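Local coordinates for protein Methylcobalamin\: coenzyme M methyltransferase (Methanosarcina mazei, PDB 4AY7) that transfers the methyl group of a methylated corrinoid to coenzyme M in methanogenesis, as a zinc-dependent TIM-barrel enzyme, at residues A[29-34]-A[316-321]; A[241-246]-A[262-267]; A[273-278]-A[286-291]; A[305-310]-A[340-345]. All coordinates share one frame; numbering follows the deposited sequence.

Interaction 1. Residues A[29-34]-A[316-321]; sequences DKVPVC and GGIDVL. With MG (magnesium ion), chain D.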
loop_
_atom_site.group_PDB
_atom_site.type_symbol
_atom_site.label_atom_id
_atom_site.label_comp_id
_atom_site.label_asym_id
_atom_site.label_seq_id
_atom_site.Cartn_x
_atom_site.Cartn_y
_atom_site.Cartn_z
ATOM N N ASP A 29 5.719 -2.339 -23.205
ATOM C CA ASP A 29 6.012 -1.246 -24.108
ATOM C C ASP A 29 6.624 -0.045 -23.403
ATOM O O ASP A 29 7.459 0.641 -23.948
ATOM C CB ASP A 29 4.749 -0.828 -24.874
ATOM C CG ASP A 29 3.559 -0.522 -23.957
ATOM O OD1 ASP A 29 3.446 -1.009 -22.773
ATOM O OD2 ASP A 29 2.673 0.190 -24.481
ATOM N N LYS A 30 6.176 0.234 -22.178
ATOM C CA LYS A 30 6.633 1.393 -21.414
ATOM C C LYS A 30 6.318 1.221 -19.932
ATOM O O LYS A 30 5.503 0.394 -19.610
ATOM C CB LYS A 30 5.974 2.689 -21.955
ATOM C CG LYS A 30 4.498 2.838 -21.657
ATOM C CD LYS A 30 3.814 3.972 -22.424
ATOM C CE LYS A 30 2.375 4.100 -22.025
ATOM N NZ LYS A 30 1.540 4.984 -22.884
ATOM N N VAL A 31 7.033 1.903 -19.039
ATOM C CA VAL A 31 6.802 1.786 -17.592
ATOM C C VAL A 31 5.431 2.438 -17.247
ATOM O O VAL A 31 5.181 3.585 -17.657
ATOM C CB VAL A 31 7.939 2.484 -16.834
ATOM C CG1 VAL A 31 7.649 2.599 -15.340
ATOM C CG2 VAL A 31 9.307 1.801 -17.152
ATOM N N PRO A 32 4.509 1.693 -16.596
ATOM C CA PRO A 32 3.238 2.312 -16.123
ATOM C C PRO A 32 3.534 3.294 -15.047
ATOM O O PRO A 32 4.546 3.142 -14.321
ATOM C CB PRO A 32 2.480 1.158 -15.505
ATOM C CG PRO A 32 3.492 0.174 -15.195
ATOM C CD PRO A 32 4.658 0.329 -16.089
ATOM N N VAL A 33 2.671 4.308 -14.943
ATOM C CA VAL A 33 2.799 5.328 -13.905
ATOM C C VAL A 33 1.538 5.315 -13.104
ATOM O O VAL A 33 0.453 5.522 -13.641
ATOM C CB VAL A 33 3.139 6.713 -14.432
ATOM C CG1 VAL A 33 2.155 7.167 -15.529
ATOM C CG2 VAL A 33 3.301 7.703 -13.292
ATOM N N CYS A 34 1.702 5.014 -11.837
ATOM C CA CYS A 34 0.524 4.984 -10.933
ATOM C C CYS A 34 0.961 5.036 -9.506
ATOM O O CYS A 34 2.147 5.226 -9.248
ATOM C CB CYS A 34 -0.310 3.758 -11.185
ATOM S SG CYS A 34 0.473 2.277 -10.653
ATOM N N GLY A 316 17.034 4.585 -14.140
ATOM C CA GLY A 316 17.558 3.691 -13.143
ATOM C C GLY A 316 16.911 2.344 -13.197
ATOM O O GLY A 316 17.331 1.420 -12.471
ATOM N N GLY A 317 15.872 2.216 -13.996
ATOM C CA GLY A 317 15.192 0.948 -14.200
ATOM C C GLY A 317 13.977 0.594 -13.350
ATOM O O GLY A 317 13.589 -0.594 -13.264
ATOM N N ILE A 318 13.372 1.592 -12.683
ATOM C CA ILE A 318 12.130 1.368 -11.970
ATOM C C ILE A 318 11.132 0.654 -12.853
ATOM O O ILE A 318 11.095 0.878 -14.063
ATOM C CB ILE A 318 11.564 2.721 -11.466
ATOM C CG1 ILE A 318 10.788 2.490 -10.196
ATOM C CG2 ILE A 318 10.699 3.455 -12.534
ATOM C CD1 ILE A 318 11.674 2.279 -8.952
ATOM N N ASP A 319 10.381 -0.276 -12.276
ATOM C CA ASP A 319 9.449 -1.066 -13.014
ATOM C C ASP A 319 8.086 -0.455 -13.159
ATOM O O ASP A 319 7.378 -0.688 -14.149
ATOM C CB ASP A 319 9.407 -2.454 -12.419
ATOM C CG ASP A 319 10.769 -3.107 -12.424
ATOM O OD1 ASP A 319 11.234 -3.376 -13.541
ATOM O OD2 ASP A 319 11.441 -3.261 -11.385
ATOM N N VAL A 320 7.670 0.238 -12.125
ATOM C CA VAL A 320 6.419 0.980 -12.051
ATOM C C VAL A 320 6.731 2.342 -11.409
ATOM O O VAL A 320 7.245 2.392 -10.268
ATOM C CB VAL A 320 5.334 0.294 -11.216
ATOM C CG1 VAL A 320 4.151 1.261 -10.999
ATOM C CG2 VAL A 320 4.869 -1.054 -11.872
ATOM N N LEU A 321 6.535 3.403 -12.168
ATOM C CA LEU A 321 6.879 4.758 -11.659
ATOM C C LEU A 321 5.758 5.190 -10.728
ATOM O O LEU A 321 4.553 5.144 -11.098
ATOM C CB LEU A 321 7.021 5.745 -12.768
ATOM C CG LEU A 321 7.293 7.219 -12.453
ATOM C CD1 LEU A 321 8.598 7.284 -11.686
ATOM C CD2 LEU A 321 7.261 8.186 -13.643
HETATM MG MG MG D . 12.361 -3.880 -15.350
HETATM O O HOH W 1 13.772 -2.355 -15.517
HETATM O O HOH W 2 10.925 -3.327 -16.671
#
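P32 and C34 take hold of L321 through its backbone: L321 N donates to P32 O at 2.9 Å, and L321 O accepts from C34 N at 2.9 Å, so that V33 is bridged to L321. The side chains fill in around these bonds. V31 CG1, anti to its backbone N (chi1 171°), lies 3.5 Å from D319 O and as close to L321 N. P32 crosses V320 at about a right angle, its CG 3.8 Å from V320 CG2, while the other V320 branch, CG1, meets C34 SG at 3.8 Å. V33 and L321 run side by side, with V33 CG2 4.0 Å from L321 CD2. The CB of D319 points away from 29-34; D319 OD1 binds the magnesium ion at 2.2 Å, and OD2 is held by K279 in a salt bridge and by L288 N. One of the two metal-bound waters also donates to G317 O, in the residue of positive phi of the Schellman motif ending helix 303-315. Further out, helix 15-24 covers P32 and V320, and helix 333-346 covers V33 and L321. Because V33 is also bonded to E76, just before strand 78-80, the 29-34 segment sits between the two outermost strands, consistent with closing a TIM barrel. Backbone bonds and apolar branches join the segments; the D319 carboxylate, shared by magnesium, K279 and a backbone N-H, would probably have its negative charge spread.

Interaction 2. Residues A[241-246]-A[262-267]; sequences SVTVLH and GFEGLS. With ZN (zinc ion), chain C.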
loop_
_atom_site.group_PDB
_atom_site.type_symbol
_atom_site.label_atom_id
_atom_site.label_comp_id
_atom_site.label_asym_id
_atom_site.label_seq_id
_atom_site.Cartn_x
_atom_site.Cartn_y
_atom_site.Cartn_z
ATOM N N SER A 241 -3.864 -12.879 -6.182
ATOM C CA SER A 241 -3.554 -11.835 -7.194
ATOM C C SER A 241 -2.075 -11.494 -7.108
ATOM O O SER A 241 -1.370 -11.898 -6.147
ATOM C CB SER A 241 -4.357 -10.531 -6.941
ATOM O OG SER A 241 -3.925 -9.913 -5.729
ATOM N N VAL A 242 -1.643 -10.712 -8.091
ATOM C CA VAL A 242 -0.422 -9.957 -7.978
ATOM C C VAL A 242 -0.455 -9.112 -6.722
ATOM O O VAL A 242 -1.515 -8.564 -6.320
ATOM C CB VAL A 242 -0.169 -9.145 -9.279
ATOM C CG1 VAL A 242 0.947 -8.103 -9.074
ATOM C CG2 VAL A 242 0.076 -10.129 -10.464
ATOM N N THR A 243 0.660 -9.175 -5.984
ATOM C CA THR A 243 0.815 -8.393 -4.759
ATOM C C THR A 243 2.069 -7.500 -4.777
ATOM O O THR A 243 3.059 -7.780 -5.487
ATOM C CB THR A 243 0.876 -9.287 -3.524
ATOM O OG1 THR A 243 1.973 -10.146 -3.669
ATOM C CG2 THR A 243 -0.391 -10.159 -3.318
ATOM N N VAL A 244 2.040 -6.490 -3.922
ATOM C CA VAL A 244 3.093 -5.511 -3.738
ATOM C C VAL A 244 3.284 -5.269 -2.239
ATOM O O VAL A 244 2.314 -5.099 -1.488
ATOM C CB VAL A 244 2.763 -4.174 -4.479
ATOM C CG1 VAL A 244 3.813 -3.104 -4.229
ATOM C CG2 VAL A 244 2.703 -4.372 -5.987
ATOM N N LEU A 245 4.527 -5.218 -1.792
ATOM C CA LEU A 245 4.865 -4.973 -0.408
ATOM C C LEU A 245 5.530 -3.600 -0.306
ATOM O O LEU A 245 6.562 -3.350 -0.929
ATOM C CB LEU A 245 5.822 -6.038 0.096
ATOM C CG LEU A 245 6.470 -5.791 1.413
ATOM C CD1 LEU A 245 5.341 -5.876 2.461
ATOM C CD2 LEU A 245 7.470 -6.880 1.719
ATOM N N HIS A 246 4.947 -2.754 0.528
ATOM C CA HIS A 246 5.502 -1.446 0.797
ATOM C C HIS A 246 5.947 -1.352 2.233
ATOM O O HIS A 246 5.082 -1.510 3.140
ATOM C CB HIS A 246 4.489 -0.394 0.458
ATOM C CG HIS A 246 4.940 0.980 0.878
ATOM N ND1 HIS A 246 5.681 1.751 0.107
ATOM C CD2 HIS A 246 4.789 1.671 2.076
ATOM C CE1 HIS A 246 6.056 2.862 0.760
ATOM N NE2 HIS A 246 5.463 2.855 1.932
ATOM N N GLY A 262 8.120 -13.237 -1.801
ATOM C CA GLY A 262 7.127 -13.705 -2.754
ATOM C C GLY A 262 6.153 -12.723 -3.340
ATOM O O GLY A 262 5.251 -13.112 -4.072
ATOM N N PHE A 263 6.387 -11.448 -3.096
ATOM C CA PHE A 263 5.604 -10.393 -3.716
ATOM C C PHE A 263 6.160 -10.088 -5.079
ATOM O O PHE A 263 7.363 -10.053 -5.224
ATOM C CB PHE A 263 5.690 -9.133 -2.852
ATOM C CG PHE A 263 4.982 -9.272 -1.539
ATOM C CD1 PHE A 263 5.651 -9.871 -0.463
ATOM C CD2 PHE A 263 3.689 -8.770 -1.353
ATOM C CE1 PHE A 263 5.017 -10.027 0.769
ATOM C CE2 PHE A 263 3.059 -8.912 -0.133
ATOM C CZ PHE A 263 3.713 -9.549 0.937
ATOM N N GLU A 264 5.306 -9.859 -6.057
ATOM C CA GLU A 264 5.788 -9.411 -7.355
ATOM C C GLU A 264 6.594 -8.139 -7.264
ATOM O O GLU A 264 7.621 -8.017 -7.928
ATOM C CB GLU A 264 4.637 -9.183 -8.302
ATOM C CG GLU A 264 4.150 -10.458 -8.937
ATOM C CD GLU A 264 3.301 -11.335 -8.105
ATOM O OE1 GLU A 264 2.933 -10.898 -7.002
ATOM O OE2 GLU A 264 3.029 -12.504 -8.570
ATOM N N GLY A 265 6.038 -7.164 -6.611
ATOM C CA GLY A 265 6.676 -5.873 -6.504
ATOM C C GLY A 265 6.987 -5.481 -5.093
ATOM O O GLY A 265 6.242 -5.830 -4.120
ATOM N N LEU A 266 8.060 -4.715 -4.988
ATOM C CA LEU A 266 8.410 -3.993 -3.821
ATOM C C LEU A 266 8.338 -2.461 -3.999
ATOM O O LEU A 266 8.872 -1.876 -4.906
ATOM C CB LEU A 266 9.791 -4.395 -3.312
ATOM C CG LEU A 266 10.027 -5.851 -3.096
ATOM C CD1 LEU A 266 11.479 -6.015 -2.701
ATOM C CD2 LEU A 266 9.108 -6.409 -2.013
ATOM N N SER A 267 7.594 -1.817 -3.108
ATOM C CA SER A 267 7.375 -0.335 -3.157
ATOM C C SER A 267 8.251 0.221 -2.094
ATOM O O SER A 267 8.090 -0.108 -0.897
ATOM C CB SER A 267 5.937 0.007 -2.921
ATOM O OG SER A 267 5.738 1.376 -2.623
HETATM ZN ZN ZN C . 6.001 4.363 3.490
#
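H246 ND1 donates to S267 OG at 2.8 Å, the hydroxyl lying beyond the ring edge and 17° out of its plane. With its hydrogen on ND1, the imidazole can offer NE2 to the zinc ion, which it binds at 2.2 Å; C248 and C325 are the other protein ligands, so S267 is a second-shell residue that fixes the turn of the ring. At the far end of the pair, T243 N points almost straight (176°) at E264 OE1, 3.0 Å away, and meets it from above the carboxylate plane. The glutamate chain is bent at chi2 (78°), which brings CD back beside V242, whose CG1 packs on E264 CB. Between these ends the strands 242-246 and 265-267 run parallel, joined by helix 252-259 in a beta-alpha-beta unit of the barrel: G265 N bonds to T243 O, L245 N to G265 O and S267 N to L245 O. G265 has little space for a side chain, since a CB there would press on V244 CG2. On the opposite face F263 lays its ring under L245 CB in a CH-pi contact, 3.7 Å from CB to the ring centre. T243 OG1 approaches F263 CD2 obliquely at 3.2 Å. An alanine at F263 would probably open a gap beneath L245, with I209 and L232 also losing their aromatic neighbour. L266 CD2 flanks L245 CB at 3.9 Å.

Interaction 3. Residues A[273-278]-A[286-291]; sequences GSAKKG and ARLVGN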
loop_
_atom_site.group_PDB
_atom_site.type_symbol
_atom_site.label_atom_id
_atom_site.label_comp_id
_atom_site.label_asym_id
_atom_site.label_seq_id
_atom_site.Cartn_x
_atom_site.Cartn_y
_atom_site.Cartn_z
ATOM N N GLY A 273 17.957 5.307 -1.424
ATOM C CA GLY A 273 18.928 5.478 -2.458
ATOM C C GLY A 273 18.236 5.398 -3.773
ATOM O O GLY A 273 17.019 5.528 -3.845
ATOM N N SER A 274 19.042 5.231 -4.831
ATOM C CA SER A 274 18.538 5.296 -6.172
ATOM C C SER A 274 17.776 4.051 -6.576
ATOM O O SER A 274 17.963 2.974 -6.031
ATOM C CB SER A 274 19.726 5.445 -7.105
ATOM O OG SER A 274 20.519 4.239 -7.120
ATOM N N ALA A 275 16.905 4.193 -7.540
ATOM C CA ALA A 275 16.273 3.017 -8.096
ATOM C C ALA A 275 17.358 2.008 -8.634
ATOM O O ALA A 275 17.252 0.769 -8.436
ATOM C CB ALA A 275 15.320 3.439 -9.222
ATOM N N LYS A 276 18.408 2.522 -9.260
ATOM C CA LYS A 276 19.463 1.703 -9.793
ATOM C C LYS A 276 20.071 0.832 -8.677
ATOM O O LYS A 276 20.255 -0.384 -8.867
ATOM C CB LYS A 276 20.498 2.592 -10.474
ATOM C CG LYS A 276 21.676 1.814 -11.094
ATOM C CD LYS A 276 22.851 2.757 -11.333
ATOM C CE LYS A 276 24.206 2.021 -11.375
ATOM N NZ LYS A 276 25.037 2.211 -10.125
ATOM N N LYS A 277 20.238 1.424 -7.494
ATOM C CA LYS A 277 20.864 0.728 -6.429
ATOM C C LYS A 277 19.872 -0.351 -5.917
ATOM O O LYS A 277 20.238 -1.565 -5.709
ATOM C CB LYS A 277 21.281 1.680 -5.327
ATOM C CG LYS A 277 21.784 0.959 -4.097
ATOM C CD LYS A 277 22.032 1.908 -2.917
ATOM C CE LYS A 277 23.216 1.356 -2.080
ATOM N NZ LYS A 277 23.300 1.783 -0.648
ATOM N N GLY A 278 18.620 0.059 -5.719
ATOM C CA GLY A 278 17.607 -0.901 -5.307
ATOM C C GLY A 278 17.516 -2.109 -6.242
ATOM O O GLY A 278 17.375 -3.278 -5.776
ATOM N N ALA A 286 12.310 -9.669 -7.433
ATOM C CA ALA A 286 11.088 -8.861 -7.352
ATOM C C ALA A 286 11.322 -7.623 -8.222
ATOM O O ALA A 286 12.478 -7.367 -8.659
ATOM C CB ALA A 286 10.730 -8.447 -5.934
ATOM N N ARG A 287 10.234 -6.968 -8.605
ATOM C CA ARG A 287 10.302 -5.713 -9.323
ATOM C C ARG A 287 10.207 -4.557 -8.379
ATOM O O ARG A 287 9.786 -4.711 -7.215
ATOM C CB ARG A 287 9.199 -5.648 -10.354
ATOM C CG ARG A 287 9.548 -6.148 -11.735
ATOM C CD ARG A 287 10.043 -7.593 -11.717
ATOM N NE ARG A 287 9.093 -8.526 -11.155
ATOM C CZ ARG A 287 9.379 -9.707 -10.619
ATOM N NH1 ARG A 287 10.596 -10.220 -10.643
ATOM N NH2 ARG A 287 8.421 -10.468 -10.101
ATOM N N LEU A 288 10.584 -3.372 -8.839
ATOM C CA LEU A 288 10.671 -2.186 -7.971
ATOM C C LEU A 288 9.675 -1.095 -8.380
ATOM O O LEU A 288 9.524 -0.751 -9.564
ATOM C CB LEU A 288 12.090 -1.644 -7.898
ATOM C CG LEU A 288 12.456 -0.698 -6.759
ATOM C CD1 LEU A 288 12.335 -1.370 -5.402
ATOM C CD2 LEU A 288 13.852 -0.062 -6.958
ATOM N N VAL A 289 8.907 -0.639 -7.401
ATOM C CA VAL A 289 7.857 0.334 -7.603
ATOM C C VAL A 289 8.253 1.567 -6.798
ATOM O O VAL A 289 8.619 1.477 -5.643
ATOM C CB VAL A 289 6.507 -0.163 -7.108
ATOM C CG1 VAL A 289 5.449 0.927 -7.321
ATOM C CG2 VAL A 289 6.129 -1.540 -7.755
ATOM N N GLY A 290 8.160 2.726 -7.426
ATOM C CA GLY A 290 8.534 3.980 -6.734
ATOM C C GLY A 290 9.132 4.984 -7.682
ATOM O O GLY A 290 8.838 4.913 -8.851
ATOM N N ASN A 291 9.973 5.916 -7.216
ATOM C CA ASN A 291 10.356 6.117 -5.806
ATOM C C ASN A 291 10.354 7.606 -5.418
ATOM O O ASN A 291 11.231 8.071 -4.645
ATOM C CB ASN A 291 11.751 5.558 -5.579
ATOM C CG ASN A 291 12.779 6.214 -6.468
ATOM O OD1 ASN A 291 12.423 7.022 -7.323
ATOM N ND2 ASN A 291 14.037 5.856 -6.295
HETATM O O HOH W 3 14.464 4.671 -3.594
#
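Helix 275-282 of the beta-alpha-beta unit that links strands 265-267 and 287-292 sets its first turn against the second of these strands, with A275 and G278 meeting L288, and A275 also meeting N291. One methyl does the work at L288: CD2 lies 3.8 Å from A275 O. The leucine CG is anti to its backbone N (chi1 -162°), and the branch beyond it reaches the helix. G278 CA is 4.2 Å from L288 CD2, an approach that the glycine permits, because a CB there would clash with the same methyl. I282 of the same helix and I318 and V268 from loops also touch L288, completing an apolar surround. The polar side of the contact is N291, which follows a cis peptide bond. Its ND2 stands 3.5 Å from A275 N, and no hydrogen bond passes directly between the segments. Instead a water connects them, accepting from N291 ND2 at 3.0 Å and donating to G273 O at 2.7 Å. The helix start itself is secured by S274 in the N-cap position, whose OG accepts from K277 N at 2.9 Å. On the strand, R287 NE is hydrogen-bonded to L23 O, at the end of helix 15-24, while V289 lies against V320 in the neighbouring strand.

Interaction 4. Residues A[305-310]-A[340-345]; sequences KIKAEA and VAARDE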
loop_
_atom_site.group_PDB
_atom_site.type_symbol
_atom_site.label_atom_id
_atom_site.label_comp_id
_atom_site.label_asym_id
_atom_site.label_seq_id
_atom_site.Cartn_x
_atom_site.Cartn_y
_atom_site.Cartn_z
ATOM N N LYS A 305 11.237 19.654 -10.574
ATOM C CA LYS A 305 11.976 18.783 -9.684
ATOM C C LYS A 305 11.376 17.380 -9.633
ATOM O O LYS A 305 12.089 16.350 -9.617
ATOM C CB LYS A 305 12.090 19.422 -8.352
ATOM C CG LYS A 305 12.944 18.730 -7.304
ATOM C CD LYS A 305 12.430 19.135 -5.908
ATOM C CE LYS A 305 13.089 18.333 -4.746
ATOM N NZ LYS A 305 13.912 19.273 -3.945
ATOM N N ILE A 306 10.044 17.299 -9.658
ATOM C CA ILE A 306 9.314 16.030 -9.741
ATOM C C ILE A 306 9.704 15.340 -11.056
ATOM O O ILE A 306 10.047 14.145 -11.031
ATOM C CB ILE A 306 7.810 16.223 -9.619
ATOM C CG1 ILE A 306 7.489 16.819 -8.249
ATOM C CG2 ILE A 306 6.982 14.966 -9.958
ATOM C CD1 ILE A 306 6.063 17.449 -8.147
ATOM N N LYS A 307 9.705 16.062 -12.169
ATOM C CA LYS A 307 10.026 15.427 -13.485
ATOM C C LYS A 307 11.468 14.946 -13.530
ATOM O O LYS A 307 11.715 13.834 -13.972
ATOM C CB LYS A 307 9.693 16.291 -14.691
ATOM C CG LYS A 307 8.207 16.640 -14.793
ATOM C CD LYS A 307 7.750 16.987 -16.210
ATOM C CE LYS A 307 8.286 18.290 -16.683
ATOM N NZ LYS A 307 7.846 18.724 -18.082
ATOM N N ALA A 308 12.373 15.737 -12.995
ATOM C CA ALA A 308 13.760 15.353 -12.919
ATOM C C ALA A 308 14.001 14.046 -12.109
ATOM O O ALA A 308 14.757 13.147 -12.545
ATOM C CB ALA A 308 14.619 16.483 -12.385
ATOM N N GLU A 309 13.381 13.927 -10.953
ATOM C CA GLU A 309 13.567 12.768 -10.086
ATOM C C GLU A 309 12.840 11.574 -10.649
ATOM O O GLU A 309 13.332 10.472 -10.492
ATOM C CB GLU A 309 13.130 13.083 -8.632
ATOM C CG GLU A 309 14.108 14.115 -8.039
ATOM C CD GLU A 309 13.685 14.603 -6.640
ATOM O OE1 GLU A 309 12.799 13.946 -6.008
ATOM O OE2 GLU A 309 14.236 15.670 -6.189
ATOM N N ALA A 310 11.693 11.791 -11.309
ATOM C CA ALA A 310 10.985 10.749 -12.076
ATOM C C ALA A 310 11.861 10.155 -13.168
ATOM O O ALA A 310 12.077 8.903 -13.288
ATOM C CB ALA A 310 9.700 11.287 -12.693
ATOM N N VAL A 340 3.225 11.722 -14.371
ATOM C CA VAL A 340 2.718 11.167 -15.575
ATOM C C VAL A 340 3.404 11.839 -16.741
ATOM O O VAL A 340 3.895 11.145 -17.676
ATOM C CB VAL A 340 1.188 11.362 -15.695
ATOM C CG1 VAL A 340 0.738 10.831 -17.054
ATOM C CG2 VAL A 340 0.488 10.699 -14.493
ATOM N N ALA A 341 3.534 13.174 -16.681
ATOM C CA ALA A 341 4.236 13.904 -17.743
ATOM C C ALA A 341 5.716 13.435 -17.894
ATOM O O ALA A 341 6.155 13.204 -18.978
ATOM C CB ALA A 341 4.150 15.435 -17.524
ATOM N N ALA A 342 6.431 13.238 -16.792
ATOM C CA ALA A 342 7.791 12.724 -16.852
ATOM C C ALA A 342 7.868 11.363 -17.576
ATOM O O ALA A 342 8.808 11.044 -18.318
ATOM C CB ALA A 342 8.362 12.654 -15.443
ATOM N N ARG A 343 6.874 10.526 -17.331
ATOM C CA ARG A 343 6.876 9.209 -17.945
ATOM C C ARG A 343 6.675 9.421 -19.444
ATOM O O ARG A 343 7.369 8.853 -20.250
ATOM C CB ARG A 343 5.788 8.318 -17.362
ATOM C CG ARG A 343 5.876 6.834 -17.693
ATOM C CD ARG A 343 5.460 6.436 -19.078
ATOM N NE ARG A 343 4.126 6.970 -19.400
ATOM C CZ ARG A 343 3.011 6.304 -19.250
ATOM N NH1 ARG A 343 2.963 5.158 -18.633
ATOM N NH2 ARG A 343 1.895 6.857 -19.607
ATOM N N ASP A 344 5.687 10.223 -19.810
ATOM C CA ASP A 344 5.419 10.396 -21.260
ATOM C C ASP A 344 6.639 10.982 -22.045
ATOM O O ASP A 344 6.979 10.574 -23.191
ATOM C CB ASP A 344 4.134 11.210 -21.432
ATOM C CG ASP A 344 2.892 10.413 -21.024
ATOM O OD1 ASP A 344 3.020 9.206 -20.696
ATOM O OD2 ASP A 344 1.787 10.987 -20.959
ATOM N N GLU A 345 7.353 11.860 -21.362
ATOM C CA GLU A 345 8.523 12.518 -21.886
ATOM C C GLU A 345 9.691 11.573 -22.158
ATOM O O GLU A 345 10.401 11.685 -23.162
ATOM C CB GLU A 345 8.947 13.585 -20.883
ATOM C CG GLU A 345 8.094 14.839 -21.036
ATOM C CD GLU A 345 8.526 15.962 -20.101
ATOM O OE1 GLU A 345 9.726 15.969 -19.674
ATOM O OE2 GLU A 345 7.655 16.821 -19.797
#
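The flat carboxylate of E345 receives K307 NZ on the syn lone pair of OE2, the one on the side of OE1. The salt bridge is short, 2.6 Å from K307 NZ to E345 OE2, and E345 OE1 stays 3.7 Å from K307 NZ. A second flat group, the guanidinium of R343, has the carboxylate of D344 at its edge and in its plane: NE and NH2 both donate to D344 OD1, each at 2.8 Å. The CB of R343 points away from helix 303-315; its NH1 also bonds to V31 O, and NH2 forms a salt bridge with E76. The lysine crosses E345 at about a right angle, and a bend at chi3 (-70°) swings its CE toward the glutamate. On the way K307 CD passes A341 CB at 4.1 Å. Nearer the backbone, K307 CB lies 3.9 Å from A342 CB. Deeper in, A310 CB presses on A342 CB at 3.3 Å, tighter than usual carbon contact. Such small residues let the two outer helices, 303-315 and 333-346, approach to 8.6 Å between the axes of their segments while crossing at -49°. L321 of strand 320-323 touches both A310 and R343 beneath them. An alanine in place of K307 would probably deprive E345 of its positive mate and uncover A341 CB. The contact thus combines a close alanine pair on the buried side with a single charged bond on the exposed side, where solvent is likely to weaken its electrostatic pull.

How the interactions relate
Following the chain from the N terminus, 29-34 comes first and waits for 316-321, so interaction 1 closes by far the longest loop, some 280 residues. Within that span lie interactions 2 and 3, in series: each closes a short loop of one beta-alpha-beta unit, and strand 265-267 of interaction 2 neighbours strand 287-292 of interaction 3 in the sheet. Strand 287-292 pairs in turn with 320-323, V320 with G290, which brings interaction 3 against interaction 1. Interaction 4 crosses interaction 1: 305-310 and 340-345 close a loop of 29 residues that holds strand 320-323, tying helices 303-315 and 333-346 together outside the barrel, where helix 333-346 also reaches 29-34.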